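NAD-dependent aldehyde dehydrogenase (Burkholderia multivorans, PDB 5UJU) probably oxidises aldehydes to carboxylic acids, using NAD+ as the electron acceptor. Local coordinates at residues 193-205 / 552-565. Sequence-based numbering, arbitrary orientation.
Sequences PLAMQKRYTIVPR and NRFRVVQSRVHVAP. With EDO (1,2-ethanediol), chain I.
Arg205 holds Asn552 side-on: NE donates to the backbone O of Asn552 (3.0 Å), and NH2 reaches its OD1 (2.9 Å) from well above the amide carbonyl plane. Arg555 lays its CD over one face of this guanidinium, 3.4 Å from Arg205 NH2, while its NE folds back onto Phe554 O. From Val203/Arg555 to Gln197/Val561 paired antiparallel backbone bonds join the strands; past them follows a single bond, Val563 N to Ala195 O. On the face carrying Tyr200, Ile202 sets CG2 against Phe554 CD1 (3.7 Å) and its CD1 against Val556. Tyr200 CD1 meets Gln558 CB (3.6 Å), ring and amide planes 88° apart; their polar ends bind Ser529 and Phe531 of the second subunit. Lys198 CD lies against Arg560 CB (3.6 Å), and Lys198 NZ and Arg560 NH1 both donate to O2 of an ethanediol, probably from the crystallisation liquor; Asp530 of the second subunit salt-bridges the lysine and hydrogen-bonds the diol. Met196, bent at chi3 (77°), brings CE over one His562 ring face, a CH-pi contact 4.1 Å from its centroid. Strand 181-188 flanks 191-211, Ile202 packs on Trp119 of helix 97-132 and, with Phe554, on Leu175 of helix 158-175, and Ser559-Val561 pair in parallel with a second-subunit strand, consistent with the family's dimerising beta arm.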
loop_
_atom_site.group_PDB
_atom_site.type_symbol
_atom_site.label_atom_id
_atom_site.label_comp_id
_atom_site.label_asym_id
_atom_site.label_seq_id
_atom_site.Cartn_x
_atom_site.Cartn_y
_atom_site.Cartn_z
ATOM N N PRO A 193 -22.501 -31.025 3.141
ATOM C CA PRO A 193 -21.842 -29.715 3.151
ATOM C C PRO A 193 -20.769 -29.634 2.077
ATOM O O PRO A 193 -20.129 -30.627 1.723
ATOM C CB PRO A 193 -21.234 -29.631 4.558
ATOM C CG PRO A 193 -21.144 -31.052 5.024
ATOM C CD PRO A 193 -22.319 -31.748 4.410
ATOM N N LEU A 194 -20.579 -28.431 1.544
ATOM C CA LEU A 194 -19.388 -28.171 0.756
ATOM C C LEU A 194 -18.203 -28.077 1.703
ATOM O O LEU A 194 -18.207 -27.261 2.631
ATOM C CB LEU A 194 -19.530 -26.887 -0.052
ATOM C CG LEU A 194 -20.758 -26.704 -0.935
ATOM C CD1 LEU A 194 -20.656 -25.356 -1.619
ATOM C CD2 LEU A 194 -20.878 -27.817 -1.956
ATOM N N ALA A 195 -17.188 -28.902 1.477
ATOM C CA ALA A 195 -16.003 -28.905 2.321
ATOM C C ALA A 195 -14.781 -28.821 1.428
ATOM O O ALA A 195 -14.609 -29.643 0.519
ATOM C CB ALA A 195 -15.957 -30.155 3.204
ATOM N N MET A 196 -13.940 -27.825 1.680
ATOM C CA MET A 196 -12.722 -27.636 0.912
ATOM C C MET A 196 -11.579 -27.335 1.862
ATOM O O MET A 196 -11.775 -26.759 2.936
ATOM C CB MET A 196 -12.856 -26.497 -0.100
ATOM C CG MET A 196 -14.101 -26.572 -0.953
ATOM S SD MET A 196 -13.996 -25.412 -2.325
ATOM C CE MET A 196 -12.876 -26.312 -3.399
ATOM N N GLN A 197 -10.379 -27.716 1.459
ATOM C CA GLN A 197 -9.190 -27.257 2.151
ATOM C C GLN A 197 -8.566 -26.119 1.362
ATOM O O GLN A 197 -8.309 -26.257 0.160
ATOM C CB GLN A 197 -8.167 -28.373 2.349
ATOM C CG GLN A 197 -7.167 -27.977 3.405
ATOM C CD GLN A 197 -5.966 -28.872 3.438
ATOM O OE1 GLN A 197 -5.647 -29.540 2.456
ATOM N NE2 GLN A 197 -5.287 -28.900 4.577
ATOM N N LYS A 198 -8.349 -24.997 2.036
ATOM C CA LYS A 198 -7.673 -23.859 1.451
ATOM C C LYS A 198 -6.215 -23.902 1.877
ATOM O O LYS A 198 -5.898 -24.289 3.003
ATOM C CB LYS A 198 -8.315 -22.537 1.899
ATOM C CG LYS A 198 -9.840 -22.483 1.812
ATOM C CD LYS A 198 -10.314 -22.627 0.369
ATOM C CE LYS A 198 -11.837 -22.515 0.245
ATOM N NZ LYS A 198 -12.329 -21.121 0.424
ATOM N N ARG A 199 -5.332 -23.502 0.979
ATOM C CA ARG A 199 -3.915 -23.389 1.279
ATOM C C ARG A 199 -3.463 -22.004 0.846
ATOM O O ARG A 199 -3.865 -21.525 -0.212
ATOM C CB ARG A 199 -3.126 -24.508 0.559
ATOM C CG ARG A 199 -1.605 -24.377 0.535
ATOM C CD ARG A 199 -1.002 -25.576 -0.205
ATOM N NE ARG A 199 0.401 -25.413 -0.585
ATOM C CZ ARG A 199 1.076 -26.284 -1.334
ATOM N NH1 ARG A 199 0.481 -27.388 -1.781
ATOM N NH2 ARG A 199 2.351 -26.061 -1.628
ATOM N N TYR A 200 -2.666 -21.342 1.676
ATOM C CA TYR A 200 -2.231 -19.977 1.397
ATOM C C TYR A 200 -0.710 -19.943 1.399
ATOM O O TYR A 200 -0.075 -20.261 2.411
ATOM C CB TYR A 200 -2.810 -18.989 2.417
ATOM C CG TYR A 200 -4.318 -19.077 2.526
ATOM C CD1 TYR A 200 -5.138 -18.398 1.636
ATOM C CD2 TYR A 200 -4.921 -19.863 3.506
ATOM C CE1 TYR A 200 -6.519 -18.488 1.717
ATOM C CE2 TYR A 200 -6.307 -19.960 3.600
ATOM C CZ TYR A 200 -7.098 -19.264 2.702
ATOM O OH TYR A 200 -8.466 -19.347 2.782
ATOM N N THR A 201 -0.138 -19.528 0.279
ATOM C CA THR A 201 1.301 -19.421 0.114
ATOM C C THR A 201 1.663 -17.945 0.064
ATOM O O THR A 201 1.089 -17.195 -0.728
ATOM C CB THR A 201 1.746 -20.132 -1.168
ATOM O OG1 THR A 201 1.305 -21.497 -1.134
ATOM C CG2 THR A 201 3.261 -20.086 -1.327
ATOM N N ILE A 202 2.589 -17.526 0.924
ATOM C CA ILE A 202 3.079 -16.148 0.909
ATOM C C ILE A 202 4.136 -16.027 -0.181
ATOM O O ILE A 202 5.158 -16.717 -0.144
ATOM C CB ILE A 202 3.664 -15.749 2.270
ATOM C CG1 ILE A 202 2.669 -16.016 3.395
ATOM C CG2 ILE A 202 4.086 -14.287 2.257
ATOM C CD1 ILE A 202 1.455 -15.236 3.290
ATOM N N VAL A 203 3.916 -15.125 -1.124
ATOM C CA VAL A 203 4.790 -14.946 -2.274
ATOM C C VAL A 203 5.395 -13.544 -2.234
ATOM O O VAL A 203 4.658 -12.552 -2.196
ATOM C CB VAL A 203 4.033 -15.178 -3.592
ATOM C CG1 VAL A 203 4.961 -14.996 -4.783
ATOM C CG2 VAL A 203 3.427 -16.597 -3.608
ATOM N N PRO A 204 6.720 -13.410 -2.195
ATOM C CA PRO A 204 7.339 -12.087 -2.309
ATOM C C PRO A 204 7.044 -11.475 -3.665
ATOM O O PRO A 204 6.676 -12.165 -4.614
ATOM C CB PRO A 204 8.836 -12.377 -2.161
ATOM C CG PRO A 204 8.894 -13.743 -1.565
ATOM C CD PRO A 204 7.721 -14.476 -2.074
ATOM N N ARG A 205 7.187 -10.143 -3.739
ATOM C CA ARG A 205 7.026 -9.463 -5.021
ATOM C C ARG A 205 8.142 -9.826 -6.000
ATOM O O ARG A 205 7.893 -10.019 -7.194
ATOM C CB ARG A 205 6.970 -7.950 -4.797
ATOM C CG ARG A 205 5.680 -7.515 -4.134
ATOM C CD ARG A 205 4.511 -7.632 -5.095
ATOM N NE ARG A 205 3.373 -6.868 -4.601
ATOM C CZ ARG A 205 2.362 -6.448 -5.352
ATOM N NH1 ARG A 205 2.336 -6.726 -6.653
ATOM N NH2 ARG A 205 1.386 -5.731 -4.792
ATOM N N ASN A 552 2.203 -4.459 1.300
ATOM C CA ASN A 552 2.174 -4.689 -0.136
ATOM C C ASN A 552 3.439 -5.372 -0.657
ATOM O O ASN A 552 3.549 -5.582 -1.863
ATOM C CB ASN A 552 1.981 -3.370 -0.885
ATOM C CG ASN A 552 1.057 -3.505 -2.067
ATOM O OD1 ASN A 552 0.431 -4.548 -2.274
ATOM N ND2 ASN A 552 0.961 -2.446 -2.859
ATOM N N ARG A 553 4.420 -5.664 0.201
ATOM C CA ARG A 553 5.684 -6.221 -0.287
ATOM C C ARG A 553 5.643 -7.732 -0.468
ATOM O O ARG A 553 6.608 -8.307 -0.990
ATOM C CB ARG A 553 6.833 -5.845 0.662
ATOM C CG ARG A 553 6.952 -4.310 0.903
ATOM C CD ARG A 553 8.185 -3.978 1.750
ATOM N NE ARG A 553 8.235 -2.554 2.082
ATOM C CZ ARG A 553 9.100 -1.678 1.571
ATOM N NH1 ARG A 553 10.030 -2.058 0.694
ATOM N NH2 ARG A 553 9.029 -0.401 1.943
ATOM N N PHE A 554 4.561 -8.380 -0.054
ATOM C CA PHE A 554 4.316 -9.792 -0.322
ATOM C C PHE A 554 2.890 -9.898 -0.830
ATOM O O PHE A 554 2.081 -8.974 -0.653
ATOM C CB PHE A 554 4.485 -10.669 0.942
ATOM C CG PHE A 554 3.479 -10.351 2.012
ATOM C CD1 PHE A 554 2.288 -11.066 2.106
ATOM C CD2 PHE A 554 3.689 -9.291 2.882
ATOM C CE1 PHE A 554 1.341 -10.749 3.070
ATOM C CE2 PHE A 554 2.739 -8.962 3.843
ATOM C CZ PHE A 554 1.567 -9.691 3.940
ATOM N N ARG A 555 2.588 -11.021 -1.477
ATOM C CA ARG A 555 1.230 -11.347 -1.878
ATOM C C ARG A 555 0.910 -12.747 -1.368
ATOM O O ARG A 555 1.782 -13.453 -0.851
ATOM C CB ARG A 555 1.046 -11.239 -3.401
ATOM C CG ARG A 555 1.400 -9.873 -4.024
ATOM C CD ARG A 555 0.302 -8.803 -3.826
ATOM N NE ARG A 555 0.234 -8.350 -2.438
ATOM C CZ ARG A 555 -0.878 -7.959 -1.827
ATOM N NH1 ARG A 555 -2.029 -7.957 -2.481
ATOM N NH2 ARG A 555 -0.839 -7.587 -0.549
ATOM N N VAL A 556 -0.363 -13.129 -1.465
ATOM C CA VAL A 556 -0.839 -14.446 -1.032
ATOM C C VAL A 556 -1.462 -15.142 -2.236
ATOM O O VAL A 556 -2.416 -14.622 -2.833
ATOM C CB VAL A 556 -1.849 -14.340 0.121
ATOM C CG1 VAL A 556 -2.236 -15.716 0.634
ATOM C CG2 VAL A 556 -1.267 -13.504 1.256
ATOM N N VAL A 557 -0.924 -16.310 -2.593
ATOM C CA VAL A 557 -1.460 -17.145 -3.667
ATOM C C VAL A 557 -2.117 -18.359 -3.020
ATOM O O VAL A 557 -1.456 -19.151 -2.334
ATOM C CB VAL A 557 -0.371 -17.573 -4.667
ATOM C CG1 VAL A 557 -0.920 -18.649 -5.624
ATOM C CG2 VAL A 557 0.136 -16.372 -5.469
ATOM N N GLN A 558 -3.415 -18.509 -3.221
ATOM C CA GLN A 558 -4.124 -19.586 -2.558
ATOM C C GLN A 558 -4.447 -20.716 -3.518
ATOM O O GLN A 558 -4.397 -20.571 -4.743
ATOM C CB GLN A 558 -5.415 -19.086 -1.937
ATOM C CG GLN A 558 -6.477 -18.768 -2.951
ATOM C CD GLN A 558 -7.783 -18.400 -2.282
ATOM O OE1 GLN A 558 -7.859 -17.407 -1.533
ATOM N NE2 GLN A 558 -8.810 -19.212 -2.513
ATOM N N SER A 559 -4.780 -21.856 -2.929
ATOM C CA SER A 559 -5.337 -22.980 -3.661
ATOM C C SER A 559 -6.459 -23.563 -2.824
ATOM O O SER A 559 -6.492 -23.399 -1.596
ATOM C CB SER A 559 -4.284 -24.054 -3.968
ATOM O OG SER A 559 -3.745 -24.574 -2.767
ATOM N N ARG A 560 -7.399 -24.213 -3.500
ATOM C CA ARG A 560 -8.492 -24.899 -2.829
ATOM C C ARG A 560 -8.718 -26.265 -3.473
ATOM O O ARG A 560 -8.540 -26.437 -4.684
ATOM C CB ARG A 560 -9.780 -24.071 -2.887
ATOM C CG ARG A 560 -10.251 -23.781 -4.291
ATOM C CD ARG A 560 -11.469 -22.845 -4.261
ATOM N NE ARG A 560 -11.823 -22.388 -5.596
ATOM C CZ ARG A 560 -12.886 -21.642 -5.875
ATOM N NH1 ARG A 560 -13.713 -21.254 -4.910
ATOM N NH2 ARG A 560 -13.120 -21.274 -7.123
ATOM N N VAL A 561 -9.131 -27.231 -2.656
ATOM C CA VAL A 561 -9.429 -28.580 -3.143
ATOM C C VAL A 561 -10.503 -29.175 -2.244
ATOM O O VAL A 561 -10.535 -28.906 -1.039
ATOM C CB VAL A 561 -8.154 -29.458 -3.192
ATOM C CG1 VAL A 561 -7.598 -29.721 -1.773
ATOM C CG2 VAL A 561 -8.417 -30.766 -3.922
ATOM N N HIS A 562 -11.405 -29.961 -2.830
ATOM C CA HIS A 562 -12.420 -30.625 -2.020
ATOM C C HIS A 562 -11.784 -31.630 -1.068
ATOM O O HIS A 562 -10.770 -32.261 -1.385
ATOM C CB HIS A 562 -13.445 -31.331 -2.903
ATOM C CG HIS A 562 -14.411 -30.401 -3.558
ATOM N ND1 HIS A 562 -15.547 -29.943 -2.927
ATOM C CD2 HIS A 562 -14.403 -29.829 -4.786
ATOM C CE1 HIS A 562 -16.202 -29.133 -3.740
ATOM N NE2 HIS A 562 -15.531 -29.050 -4.875
ATOM N N VAL A 563 -12.375 -31.760 0.117
ATOM C CA VAL A 563 -11.965 -32.735 1.124
ATOM C C VAL A 563 -13.217 -33.264 1.820
ATOM O O VAL A 563 -14.339 -32.826 1.549
ATOM C CB VAL A 563 -10.984 -32.142 2.158
ATOM C CG1 VAL A 563 -9.639 -31.829 1.516
ATOM C CG2 VAL A 563 -11.589 -30.904 2.801
ATOM N N ALA A 564 -13.017 -34.215 2.731
ATOM C CA ALA A 564 -14.165 -34.747 3.447
ATOM C C ALA A 564 -14.633 -33.758 4.517
ATOM O O ALA A 564 -13.812 -33.084 5.150
ATOM C CB ALA A 564 -13.822 -36.091 4.096
ATOM N N PRO A 565 -15.939 -33.649 4.745
ATOM C CA PRO A 565 -16.429 -32.740 5.784
ATOM C C PRO A 565 -16.117 -33.299 7.165
ATOM O O PRO A 565 -15.708 -34.451 7.323
ATOM C CB PRO A 565 -17.937 -32.678 5.523
ATOM C CG PRO A 565 -18.248 -33.983 4.870
ATOM C CD PRO A 565 -17.045 -34.291 4.009
HETATM C C1 EDO I . -16.261 -21.554 -2.727
HETATM O O1 EDO I . -16.072 -20.271 -3.331
HETATM C C2 EDO I . -15.188 -21.791 -1.670
HETATM O O2 EDO I . -13.899 -21.392 -2.151
HETATM O O HOH W 1 -17.073 -30.599 -1.002
HETATM O O HOH W 2 -1.244 -22.068 -2.455
#